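Long-range contacts in peptide ABC transporter permease (Staphylococcus hominis, PDB 6EXS), which probably carries short peptides across the membrane as a POT family transporter, and binds a thioalcohol-conjugated peptide of the kind that is a precursor of human underarm malodour: residues G13-L18 against R138-N143; V96-G101 against I123-M128; S283-F288 against L424-F429; L341-F346 against G409-S414. All coordinates share one frame; numbering follows the deposited sequence.

Interaction 1 of 4, residues G13-L18 against R138-N143; sequences GHPRGL and RLYPEN
H14 and P15, the short strand just ahead of helix 16-44, meet L139 and Y140 in the connection between helices 110-137 and 147-174 of this major facilitator fold. The polar centre of the contact is a hydrogen bond of 2.7 Å between H14 ND1 and Y140 OH, in which either group could be the donor. It is somewhat bent, at 133°. ND1 lies near the plane of the tyrosine ring, beside the hydroxyl on the CE2 side, while the two rings meet rim to rim with their planes 77° apart. Histidine and tyrosine suit the place because each offers a polar atom at the rim of an otherwise packable ring, so two buried polar atoms satisfy each other.

P15 supplies the apolar counterpart. Its CG sits above one face of the Y140 ring, displaced toward the rim, and its CD lies 3.6 Å from Y140 CE2. The same P15 CG also approaches L139 CB at 4.2 Å. L139 CD1, anti to CA (chi2 -178°), extends to 3.6 Å from L18 N and touches the carbonyl carbon of G17. With no side chain at G17, the leucine can lie directly on the backbone of the first helical turn, where L18 N bonds to P15 O at 2.8 Å.

The backbone around the contact is tied down by further bonds, from R146 NH1 to G13 O and from Q8 NE2 to L139 O. Helix 147-174 packs against H14 and L18 through I153, and helix 178-204 brings L204 onto L139.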
loop_
_atom_site.group_PDB
_atom_site.type_symbol
_atom_site.label_atom_id
_atom_site.label_comp_id
_atom_site.label_asym_id
_atom_site.label_seq_id
_atom_site.Cartn_x
_atom_site.Cartn_y
_atom_site.Cartn_z
ATOM N N GLY A 13 -18.274 19.532 9.276
ATOM C CA GLY A 13 -18.052 19.652 10.715
ATOM C C GLY A 13 -16.615 19.435 11.175
ATOM O O GLY A 13 -16.366 19.341 12.379
ATOM N N HIS A 14 -15.657 19.356 10.225
ATOM C CA HIS A 14 -14.218 19.154 10.459
ATOM C C HIS A 14 -13.398 20.379 9.984
ATOM O O HIS A 14 -13.918 21.134 9.161
ATOM C CB HIS A 14 -13.739 17.867 9.744
ATOM C CG HIS A 14 -14.317 16.625 10.339
ATOM N ND1 HIS A 14 -13.659 15.933 11.333
ATOM C CD2 HIS A 14 -15.531 16.057 10.140
ATOM C CE1 HIS A 14 -14.460 14.935 11.666
ATOM N NE2 HIS A 14 -15.606 14.976 10.985
ATOM N N PRO A 15 -12.133 20.600 10.456
ATOM C CA PRO A 15 -11.347 21.757 9.967
ATOM C C PRO A 15 -11.303 21.847 8.444
ATOM O O PRO A 15 -11.163 20.808 7.795
ATOM C CB PRO A 15 -9.955 21.487 10.543
ATOM C CG PRO A 15 -10.218 20.728 11.805
ATOM C CD PRO A 15 -11.362 19.822 11.452
ATOM N N ARG A 16 -11.455 23.071 7.866
ATOM C CA ARG A 16 -11.497 23.301 6.398
ATOM C C ARG A 16 -10.324 22.681 5.635
ATOM O O ARG A 16 -10.476 22.295 4.469
ATOM C CB ARG A 16 -11.635 24.787 6.057
ATOM C CG ARG A 16 -12.501 25.030 4.829
ATOM C CD ARG A 16 -12.638 26.500 4.465
ATOM N NE ARG A 16 -13.167 27.284 5.578
ATOM C CZ ARG A 16 -14.461 27.444 5.838
ATOM N NH1 ARG A 16 -15.377 26.900 5.047
ATOM N NH2 ARG A 16 -14.847 28.159 6.887
ATOM N N GLY A 17 -9.188 22.563 6.325
ATOM C CA GLY A 17 -7.970 21.936 5.833
ATOM C C GLY A 17 -8.143 20.468 5.483
ATOM O O GLY A 17 -7.394 19.956 4.649
ATOM N N LEU A 18 -9.134 19.770 6.110
ATOM C CA LEU A 18 -9.442 18.371 5.781
ATOM C C LEU A 18 -10.005 18.318 4.345
ATOM O O LEU A 18 -9.675 17.395 3.605
ATOM C CB LEU A 18 -10.417 17.701 6.787
ATOM C CG LEU A 18 -10.747 16.209 6.506
ATOM C CD1 LEU A 18 -9.539 15.304 6.742
ATOM C CD2 LEU A 18 -11.904 15.726 7.332
ATOM N N ARG A 138 -2.835 16.727 12.877
ATOM C CA ARG A 138 -2.356 17.942 13.557
ATOM C C ARG A 138 -3.282 19.174 13.341
ATOM O O ARG A 138 -3.033 20.252 13.890
ATOM C CB ARG A 138 -0.881 18.239 13.212
ATOM C CG ARG A 138 0.077 17.223 13.843
ATOM C CD ARG A 138 1.286 17.846 14.519
ATOM N NE ARG A 138 2.537 17.243 14.048
ATOM C CZ ARG A 138 3.135 16.196 14.611
ATOM N NH1 ARG A 138 2.605 15.618 15.684
ATOM N NH2 ARG A 138 4.267 15.718 14.105
ATOM N N LEU A 139 -4.391 18.970 12.611
ATOM C CA LEU A 139 -5.448 19.956 12.364
ATOM C C LEU A 139 -6.411 19.982 13.553
ATOM O O LEU A 139 -7.180 20.937 13.682
ATOM C CB LEU A 139 -6.268 19.589 11.102
ATOM C CG LEU A 139 -5.625 19.630 9.724
ATOM C CD1 LEU A 139 -6.645 19.269 8.678
ATOM C CD2 LEU A 139 -5.042 20.999 9.417
ATOM N N TYR A 140 -6.404 18.911 14.383
ATOM C CA TYR A 140 -7.269 18.744 15.557
ATOM C C TYR A 140 -6.541 19.047 16.875
ATOM O O TYR A 140 -5.487 18.459 17.123
ATOM C CB TYR A 140 -7.845 17.311 15.623
ATOM C CG TYR A 140 -8.683 16.928 14.425
ATOM C CD1 TYR A 140 -8.095 16.376 13.285
ATOM C CD2 TYR A 140 -10.062 17.128 14.421
ATOM C CE1 TYR A 140 -8.853 16.069 12.160
ATOM C CE2 TYR A 140 -10.835 16.797 13.311
ATOM C CZ TYR A 140 -10.223 16.275 12.179
ATOM O OH TYR A 140 -10.963 15.943 11.080
ATOM N N PRO A 141 -7.129 19.866 17.777
ATOM C CA PRO A 141 -6.492 20.105 19.088
ATOM C C PRO A 141 -6.312 18.819 19.908
ATOM O O PRO A 141 -6.914 17.799 19.573
ATOM C CB PRO A 141 -7.450 21.088 19.770
ATOM C CG PRO A 141 -8.220 21.708 18.662
ATOM C CD PRO A 141 -8.381 20.631 17.648
ATOM N N GLU A 142 -5.466 18.865 20.964
ATOM C CA GLU A 142 -5.107 17.721 21.817
ATOM C C GLU A 142 -6.301 16.825 22.244
ATOM O O GLU A 142 -6.280 15.627 21.949
ATOM C CB GLU A 142 -4.267 18.146 23.050
ATOM C CG GLU A 142 -4.785 19.346 23.840
ATOM C CD GLU A 142 -4.151 19.630 25.196
ATOM O OE1 GLU A 142 -4.828 20.256 26.045
ATOM O OE2 GLU A 142 -2.979 19.243 25.410
ATOM N N ASN A 143 -7.333 17.390 22.897
ATOM C CA ASN A 143 -8.464 16.602 23.403
ATOM C C ASN A 143 -9.656 16.442 22.423
ATOM O O ASN A 143 -10.702 15.930 22.839
ATOM C CB ASN A 143 -8.939 17.164 24.758
ATOM C CG ASN A 143 -7.956 16.950 25.889
ATOM O OD1 ASN A 143 -7.217 17.854 26.281
ATOM N ND2 ASN A 143 -7.932 15.751 26.453
#

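Interaction 2 of 4, residues V96-G101 against I123-M128; sequences VLIIIG and IGSGLM
L97 and I98 of helix 74-106 close over G124 of helix 110-137, where the two backbones come nearest. L97 CB rests 3.9 Å from G124 CA, and I98 CD1 lies 3.6 Å from G124 C and as close to S125 N. Glycine suits this position because its bare CA and peptide group become the surface on which the neighbouring helix lies. The segment axes accordingly approach to 8.1 Å, running antiparallel at 153°.

Aliphatic side chains and a thioether add to the contact around the glycine. L97 CD1 reaches between two residues one helical turn apart, 3.9 Å from I123 CG2 and 3.8 Å from L127 CD1, crossing each of these side chains at a slant. I98 extends in another direction, its CD1 nearly anti to CA (chi2 159°), and meets M128 SD at 3.9 Å. M128 CG is anti to the backbone N (chi1 -162°), and from there the extended chain brings SD beside the isoleucine tip.

I98 also brushes S125 OG, but the hydroxyl is occupied elsewhere: it is hydrogen-bonded to I121 O, one turn back in its own helix. A small serine can thus be buried against a methyl group with its polar atom satisfied internally.

Farther out, F120 packs on L97, and a bound monoolein lipid touches L127. Other helices also meet these residues: M189 of helix 178-204 and E28 of helix 16-44 lie on I98, while V24 and E28 of helix 16-44 meet M128, which also touches T91 and A95 of helix 74-106.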
loop_
_atom_site.group_PDB
_atom_site.type_symbol
_atom_site.label_atom_id
_atom_site.label_comp_id
_atom_site.label_asym_id
_atom_site.label_seq_id
_atom_site.Cartn_x
_atom_site.Cartn_y
_atom_site.Cartn_z
ATOM N N VAL A 96 5.459 16.937 -6.213
ATOM C CA VAL A 96 6.173 17.389 -7.414
ATOM C C VAL A 96 6.915 16.191 -8.017
ATOM O O VAL A 96 6.767 15.907 -9.206
ATOM C CB VAL A 96 7.110 18.604 -7.113
ATOM C CG1 VAL A 96 8.015 18.929 -8.310
ATOM C CG2 VAL A 96 6.302 19.833 -6.710
ATOM N N LEU A 97 7.661 15.457 -7.171
ATOM C CA LEU A 97 8.390 14.255 -7.555
ATOM C C LEU A 97 7.461 13.177 -8.145
ATOM O O LEU A 97 7.805 12.595 -9.175
ATOM C CB LEU A 97 9.207 13.731 -6.371
ATOM C CG LEU A 97 10.423 14.584 -5.993
ATOM C CD1 LEU A 97 11.032 14.109 -4.706
ATOM C CD2 LEU A 97 11.497 14.552 -7.083
ATOM N N ILE A 98 6.258 12.969 -7.537
ATOM C CA ILE A 98 5.237 12.021 -8.009
ATOM C C ILE A 98 4.759 12.413 -9.434
ATOM O O ILE A 98 4.682 11.534 -10.297
ATOM C CB ILE A 98 4.078 11.852 -6.977
ATOM C CG1 ILE A 98 4.535 11.018 -5.770
ATOM C CG2 ILE A 98 2.807 11.250 -7.618
ATOM C CD1 ILE A 98 3.699 11.212 -4.512
ATOM N N ILE A 99 4.485 13.731 -9.684
ATOM C CA ILE A 99 4.074 14.241 -11.013
ATOM C C ILE A 99 5.157 13.948 -12.080
ATOM O O ILE A 99 4.812 13.629 -13.220
ATOM C CB ILE A 99 3.696 15.745 -10.985
ATOM C CG1 ILE A 99 2.518 15.967 -10.057
ATOM C CG2 ILE A 99 3.335 16.268 -12.385
ATOM C CD1 ILE A 99 2.333 17.362 -9.545
ATOM N N ILE A 100 6.459 14.075 -11.704
ATOM C CA ILE A 100 7.588 13.832 -12.603
ATOM C C ILE A 100 7.585 12.366 -13.038
ATOM O O ILE A 100 7.714 12.091 -14.230
ATOM C CB ILE A 100 8.941 14.334 -12.014
ATOM C CG1 ILE A 100 8.887 15.861 -11.743
ATOM C CG2 ILE A 100 10.132 13.973 -12.932
ATOM C CD1 ILE A 100 10.092 16.470 -10.915
ATOM N N GLY A 101 7.349 11.463 -12.079
ATOM C CA GLY A 101 7.227 10.027 -12.310
ATOM C C GLY A 101 6.097 9.680 -13.259
ATOM O O GLY A 101 6.223 8.766 -14.067
ATOM N N ILE A 123 10.264 7.687 -4.299
ATOM C CA ILE A 123 10.799 8.795 -3.514
ATOM C C ILE A 123 9.710 9.798 -3.131
ATOM O O ILE A 123 9.637 10.188 -1.962
ATOM C CB ILE A 123 12.028 9.461 -4.209
ATOM C CG1 ILE A 123 13.193 8.441 -4.295
ATOM C CG2 ILE A 123 12.457 10.753 -3.448
ATOM C CD1 ILE A 123 14.468 8.967 -4.780
ATOM N N GLY A 124 8.893 10.199 -4.106
ATOM C CA GLY A 124 7.788 11.120 -3.890
ATOM C C GLY A 124 6.793 10.607 -2.869
ATOM O O GLY A 124 6.442 11.343 -1.949
ATOM N N SER A 125 6.348 9.326 -3.009
ATOM C CA SER A 125 5.396 8.658 -2.103
ATOM C C SER A 125 5.935 8.521 -0.662
ATOM O O SER A 125 5.196 8.759 0.290
ATOM C CB SER A 125 4.952 7.306 -2.654
ATOM O OG SER A 125 4.365 7.439 -3.942
ATOM N N GLY A 126 7.217 8.206 -0.510
ATOM C CA GLY A 126 7.843 8.129 0.806
ATOM C C GLY A 126 7.831 9.469 1.504
ATOM O O GLY A 126 7.713 9.525 2.726
ATOM N N LEU A 127 7.891 10.565 0.720
ATOM C CA LEU A 127 7.857 11.943 1.211
ATOM C C LEU A 127 6.428 12.452 1.457
ATOM O O LEU A 127 6.178 13.132 2.452
ATOM C CB LEU A 127 8.583 12.889 0.236
ATOM C CG LEU A 127 10.111 12.884 0.243
ATOM C CD1 LEU A 127 10.643 13.688 -0.915
ATOM C CD2 LEU A 127 10.662 13.469 1.543
ATOM N N MET A 128 5.506 12.155 0.538
ATOM C CA MET A 128 4.140 12.617 0.635
ATOM C C MET A 128 3.261 11.772 1.544
ATOM O O MET A 128 2.565 12.351 2.382
ATOM C CB MET A 128 3.508 12.754 -0.759
ATOM C CG MET A 128 2.270 13.615 -0.774
ATOM S SD MET A 128 1.471 13.567 -2.380
ATOM C CE MET A 128 -0.113 14.257 -1.972
#

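Interaction 3 of 4, residues S283-F288 against L424-F429; sequences SRVKAF and LAPKAF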
loop_
_atom_site.group_PDB
_atom_site.type_symbol
_atom_site.label_atom_id
_atom_site.label_comp_id
_atom_site.label_asym_id
_atom_site.label_seq_id
_atom_site.Cartn_x
_atom_site.Cartn_y
_atom_site.Cartn_z
ATOM N N SER A 283 5.978 -6.446 27.005
ATOM C CA SER A 283 5.025 -7.549 26.880
ATOM C C SER A 283 4.014 -7.344 25.743
ATOM O O SER A 283 3.612 -8.320 25.114
ATOM C CB SER A 283 4.317 -7.816 28.203
ATOM O OG SER A 283 5.047 -8.771 28.954
ATOM N N ARG A 284 3.630 -6.082 25.467
ATOM C CA ARG A 284 2.716 -5.728 24.382
ATOM C C ARG A 284 3.425 -5.811 23.020
ATOM O O ARG A 284 2.767 -6.084 22.010
ATOM C CB ARG A 284 2.121 -4.333 24.594
ATOM C CG ARG A 284 1.141 -4.233 25.760
ATOM C CD ARG A 284 0.522 -2.848 25.871
ATOM N NE ARG A 284 1.530 -1.792 26.009
ATOM C CZ ARG A 284 1.258 -0.492 26.079
ATOM N NH1 ARG A 284 0.001 -0.068 26.040
ATOM N NH2 ARG A 284 2.238 0.391 26.195
ATOM N N VAL A 285 4.763 -5.580 22.993
ATOM C CA VAL A 285 5.616 -5.661 21.794
ATOM C C VAL A 285 5.685 -7.124 21.324
ATOM O O VAL A 285 5.439 -7.389 20.148
ATOM C CB VAL A 285 7.028 -5.039 22.017
ATOM C CG1 VAL A 285 7.956 -5.297 20.828
ATOM C CG2 VAL A 285 6.929 -3.543 22.306
ATOM N N LYS A 286 5.987 -8.070 22.248
ATOM C CA LYS A 286 6.033 -9.498 21.917
ATOM C C LYS A 286 4.641 -10.033 21.544
ATOM O O LYS A 286 4.537 -10.947 20.724
ATOM C CB LYS A 286 6.732 -10.346 23.003
ATOM C CG LYS A 286 6.153 -10.243 24.406
ATOM C CD LYS A 286 6.785 -11.268 25.332
ATOM C CE LYS A 286 6.242 -11.207 26.738
ATOM N NZ LYS A 286 7.008 -10.259 27.586
ATOM N N ALA A 287 3.575 -9.411 22.095
ATOM C CA ALA A 287 2.181 -9.739 21.794
ATOM C C ALA A 287 1.820 -9.340 20.355
ATOM O O ALA A 287 0.882 -9.908 19.796
ATOM C CB ALA A 287 1.254 -9.037 22.771
ATOM N N PHE A 288 2.562 -8.368 19.766
ATOM C CA PHE A 288 2.350 -7.892 18.400
ATOM C C PHE A 288 2.984 -8.807 17.340
ATOM O O PHE A 288 2.480 -8.854 16.217
ATOM C CB PHE A 288 2.793 -6.421 18.215
ATOM C CG PHE A 288 2.228 -5.789 16.954
ATOM C CD1 PHE A 288 0.956 -5.230 16.944
ATOM C CD2 PHE A 288 2.954 -5.797 15.764
ATOM C CE1 PHE A 288 0.422 -4.684 15.769
ATOM C CE2 PHE A 288 2.418 -5.255 14.591
ATOM C CZ PHE A 288 1.158 -4.697 14.602
ATOM N N LEU A 424 -0.770 -1.054 21.444
ATOM C CA LEU A 424 0.384 -1.883 21.813
ATOM C C LEU A 424 1.719 -1.108 21.670
ATOM O O LEU A 424 2.795 -1.706 21.761
ATOM C CB LEU A 424 0.398 -3.183 20.971
ATOM C CG LEU A 424 -0.822 -4.111 21.111
ATOM C CD1 LEU A 424 -1.302 -4.589 19.761
ATOM C CD2 LEU A 424 -0.527 -5.293 22.016
ATOM N N ALA A 425 1.640 0.228 21.490
ATOM C CA ALA A 425 2.786 1.116 21.292
ATOM C C ALA A 425 3.420 1.676 22.578
ATOM O O ALA A 425 2.702 2.239 23.412
ATOM C CB ALA A 425 2.402 2.262 20.367
ATOM N N PRO A 426 4.772 1.592 22.722
ATOM C CA PRO A 426 5.425 2.202 23.895
ATOM C C PRO A 426 5.498 3.726 23.730
ATOM O O PRO A 426 5.462 4.219 22.596
ATOM C CB PRO A 426 6.822 1.560 23.914
ATOM C CG PRO A 426 6.845 0.565 22.773
ATOM C CD PRO A 426 5.774 0.986 21.825
ATOM N N LYS A 427 5.588 4.468 24.857
ATOM C CA LYS A 427 5.626 5.938 24.900
ATOM C C LYS A 427 6.701 6.575 24.003
ATOM O O LYS A 427 6.440 7.610 23.391
ATOM C CB LYS A 427 5.762 6.437 26.348
ATOM C CG LYS A 427 5.295 7.875 26.559
ATOM C CD LYS A 427 5.707 8.409 27.924
ATOM C CE LYS A 427 5.381 9.875 28.099
ATOM N NZ LYS A 427 3.926 10.107 28.311
ATOM N N ALA A 428 7.895 5.962 23.929
ATOM C CA ALA A 428 9.011 6.470 23.126
ATOM C C ALA A 428 9.012 5.955 21.680
ATOM O O ALA A 428 9.542 6.633 20.795
ATOM C CB ALA A 428 10.334 6.133 23.802
ATOM N N PHE A 429 8.425 4.765 21.445
ATOM C CA PHE A 429 8.395 4.116 20.134
ATOM C C PHE A 429 6.995 4.128 19.491
ATOM O O PHE A 429 6.489 3.082 19.077
ATOM C CB PHE A 429 8.988 2.691 20.228
ATOM C CG PHE A 429 10.447 2.626 20.635
ATOM C CD1 PHE A 429 10.815 2.672 21.975
ATOM C CD2 PHE A 429 11.447 2.491 19.681
ATOM C CE1 PHE A 429 12.161 2.622 22.349
ATOM C CE2 PHE A 429 12.795 2.429 20.058
ATOM C CZ PHE A 429 13.142 2.489 21.389
#
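L424 overlaps R284, A287 and F288 on one side of helix 279-302, its CD2 lying 3.4 Å from R284 O and 3.8 Å from R284 CB. The other methyl, CD1, meets F288 CD1 at 3.7 Å, in the plane of the phenyl ring and at its edge. The F288 ring is brought to this side by a CG anti to the backbone N (chi1 -163°). A287 CB adds a looser touch on CD2. A forked leucine suits the spot, since its two branches serve backbone and aromatic neighbours at once.

R284 reaches over the chain beyond, with L424 CA over one face of its guanidinium. R284 NH2 stands 3.4 Å from A425 O, but the angle is too poor for a hydrogen bond. Its long, weak ion pair is with E281, whose carboxylate also accepts a hydrogen bond from K427 N. Arginine thus serves largely through its long stem and flat end. V285 CG2 packs on P426 CG at 4.1 Å, the two side chains crossing at about a right angle.

The contact joins the start of helix 279-302 to the loop between helices 420-423 and 430-451. F268 of helix 249-273 lies on V285 and F288, and M433 and V436 of helix 430-451 pack on F288.

Interaction 4 of 4, residues L341-F346 against G409-S414; sequences LFILLF and GELCLS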
loop_
_atom_site.group_PDB
_atom_site.type_symbol
_atom_site.label_atom_id
_atom_site.label_comp_id
_atom_site.label_asym_id
_atom_site.label_seq_id
_atom_site.Cartn_x
_atom_site.Cartn_y
_atom_site.Cartn_z
ATOM N N LEU A 341 -14.425 -0.695 -3.793
ATOM C CA LEU A 341 -15.894 -0.608 -3.795
ATOM C C LEU A 341 -16.486 -1.256 -2.534
ATOM O O LEU A 341 -17.335 -0.644 -1.877
ATOM C CB LEU A 341 -16.510 -1.241 -5.056
ATOM C CG LEU A 341 -18.053 -1.295 -5.115
ATOM C CD1 LEU A 341 -18.655 0.094 -5.258
ATOM C CD2 LEU A 341 -18.532 -2.195 -6.232
ATOM N N PHE A 342 -16.027 -2.476 -2.189
ATOM C CA PHE A 342 -16.503 -3.202 -1.003
ATOM C C PHE A 342 -16.099 -2.529 0.304
ATOM O O PHE A 342 -16.870 -2.576 1.262
ATOM C CB PHE A 342 -16.086 -4.674 -1.046
ATOM C CG PHE A 342 -17.040 -5.506 -1.870
ATOM C CD1 PHE A 342 -17.043 -5.422 -3.261
ATOM C CD2 PHE A 342 -17.958 -6.350 -1.257
ATOM C CE1 PHE A 342 -17.955 -6.157 -4.021
ATOM C CE2 PHE A 342 -18.862 -7.100 -2.021
ATOM C CZ PHE A 342 -18.857 -6.996 -3.396
ATOM N N ILE A 343 -14.920 -1.866 0.334
ATOM C CA ILE A 343 -14.474 -1.104 1.499
ATOM C C ILE A 343 -15.445 0.068 1.665
ATOM O O ILE A 343 -15.997 0.231 2.741
ATOM C CB ILE A 343 -12.984 -0.661 1.402
ATOM C CG1 ILE A 343 -12.039 -1.883 1.498
ATOM C CG2 ILE A 343 -12.645 0.368 2.506
ATOM C CD1 ILE A 343 -10.630 -1.620 1.115
ATOM N N LEU A 344 -15.705 0.826 0.585
ATOM C CA LEU A 344 -16.632 1.960 0.597
ATOM C C LEU A 344 -18.044 1.586 1.042
ATOM O O LEU A 344 -18.635 2.303 1.846
ATOM C CB LEU A 344 -16.661 2.688 -0.765
ATOM C CG LEU A 344 -15.470 3.595 -1.088
ATOM C CD1 LEU A 344 -15.357 3.811 -2.572
ATOM C CD2 LEU A 344 -15.567 4.928 -0.387
ATOM N N LEU A 345 -18.568 0.457 0.559
ATOM C CA LEU A 345 -19.926 0.029 0.909
ATOM C C LEU A 345 -20.053 -0.608 2.282
ATOM O O LEU A 345 -21.066 -0.388 2.947
ATOM C CB LEU A 345 -20.507 -0.959 -0.134
ATOM C CG LEU A 345 -20.603 -0.537 -1.599
ATOM C CD1 LEU A 345 -20.877 -1.741 -2.476
ATOM C CD2 LEU A 345 -21.647 0.545 -1.807
ATOM N N PHE A 346 -19.075 -1.436 2.692
ATOM C CA PHE A 346 -19.230 -2.199 3.924
ATOM C C PHE A 346 -18.293 -1.835 5.097
ATOM O O PHE A 346 -18.516 -2.381 6.179
ATOM C CB PHE A 346 -19.160 -3.700 3.607
ATOM C CG PHE A 346 -20.152 -4.093 2.529
ATOM C CD1 PHE A 346 -21.523 -4.067 2.774
ATOM C CD2 PHE A 346 -19.718 -4.438 1.254
ATOM C CE1 PHE A 346 -22.440 -4.401 1.767
ATOM C CE2 PHE A 346 -20.638 -4.772 0.247
ATOM C CZ PHE A 346 -21.990 -4.761 0.513
ATOM N N GLY A 409 -12.276 -10.108 4.435
ATOM C CA GLY A 409 -11.191 -10.351 5.375
ATOM C C GLY A 409 -10.459 -9.073 5.751
ATOM O O GLY A 409 -10.077 -8.899 6.912
ATOM N N GLU A 410 -10.294 -8.144 4.784
ATOM C CA GLU A 410 -9.644 -6.841 5.003
ATOM C C GLU A 410 -10.447 -5.961 5.972
ATOM O O GLU A 410 -9.855 -5.223 6.762
ATOM C CB GLU A 410 -9.422 -6.101 3.673
ATOM C CG GLU A 410 -8.334 -5.053 3.759
ATOM C CD GLU A 410 -8.019 -4.331 2.469
ATOM O OE1 GLU A 410 -7.837 -5.006 1.430
ATOM O OE2 GLU A 410 -7.865 -3.091 2.516
ATOM N N LEU A 411 -11.791 -6.060 5.914
ATOM C CA LEU A 411 -12.719 -5.316 6.769
ATOM C C LEU A 411 -12.566 -5.721 8.241
ATOM O O LEU A 411 -12.867 -4.913 9.121
ATOM C CB LEU A 411 -14.179 -5.496 6.293
ATOM C CG LEU A 411 -14.525 -5.040 4.854
ATOM C CD1 LEU A 411 -15.831 -5.648 4.384
ATOM C CD2 LEU A 411 -14.570 -3.514 4.732
ATOM N N CYS A 412 -12.075 -6.961 8.497
ATOM C CA CYS A 412 -11.821 -7.525 9.829
ATOM C C CYS A 412 -10.471 -7.080 10.364
ATOM O O CYS A 412 -10.337 -6.838 11.559
ATOM C CB CYS A 412 -11.894 -9.049 9.794
ATOM S SG CYS A 412 -13.437 -9.712 9.135
ATOM N N LEU A 413 -9.463 -7.056 9.481
ATOM C CA LEU A 413 -8.053 -6.814 9.758
ATOM C C LEU A 413 -7.612 -5.343 9.793
ATOM O O LEU A 413 -6.908 -4.963 10.730
ATOM C CB LEU A 413 -7.237 -7.595 8.709
ATOM C CG LEU A 413 -5.782 -7.867 9.015
ATOM C CD1 LEU A 413 -5.502 -9.352 9.020
ATOM C CD2 LEU A 413 -4.894 -7.163 8.023
ATOM N N SER A 414 -7.958 -4.546 8.754
ATOM C CA SER A 414 -7.532 -3.146 8.595
ATOM C C SER A 414 -7.896 -2.192 9.769
ATOM O O SER A 414 -6.961 -1.539 10.244
ATOM C CB SER A 414 -8.007 -2.564 7.268
ATOM O OG SER A 414 -6.939 -2.468 6.341
#
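I343 and F346 of helix 338-357 face E410 and L411 of helix 396-418, two transmembrane helices of the major facilitator fold that cross beside the peptide pocket. Their segment axes stay 10.6 Å apart and make an angle of 66°, so the contact is carried by side chains that span the gap between the backbones.

The apolar part centres on L411, a leucine long enough to bridge the gap. Its CD2 settles over the backbone of the opposite helix, 4.0 Å from I343 CA and 4.1 Å from F346 C, and its CD1 meets F346 CB at 3.9 Å. F346 takes part through this beta carbon, while L345 CB of its own helix lies over one face of its ring, offset toward the rim. F342 nearby lies close to a bound monoolein lipid.

The mixed part pairs an aliphatic tip with a carboxylate. E410 CG is anti to the backbone N (chi1 -158°) and the chain beyond is extended, which carries the carboxylate toward I343, whose side chain is about 4 Å from the bound peptide conjugate. Carboxylate oxygen OE1 is hydrogen-bonded to N339 ND2, and N339 is itself one of the pocket residues. E410 OE2 comes 3.4 Å from I343 CD1, a van der Waals contact between a carboxylate oxygen and a methyl group, with no hydrogen bond.

In the fold
The four contacts are spread through the fold and none touches another. Interactions 1 and 2 lie in the N-terminal half of the chain, their centres 25 Å apart, and both involve helix 110-137 or the loop that follows it. Interactions 3 and 4 belong to the C-terminal half, with nearest atoms about 9 Å apart; helix 396-418 of interaction 4 leads by way of helix 420-423 to the loop of interaction 3. Interactions 2 and 4 stand on opposite sides of the chain's centre. Interaction 4 borders the conjugated peptide: the side chain of I343 is about 4 Å from the bound ligand. In interaction 2 the side chain of S125 is about 12 Å from the bound ligand.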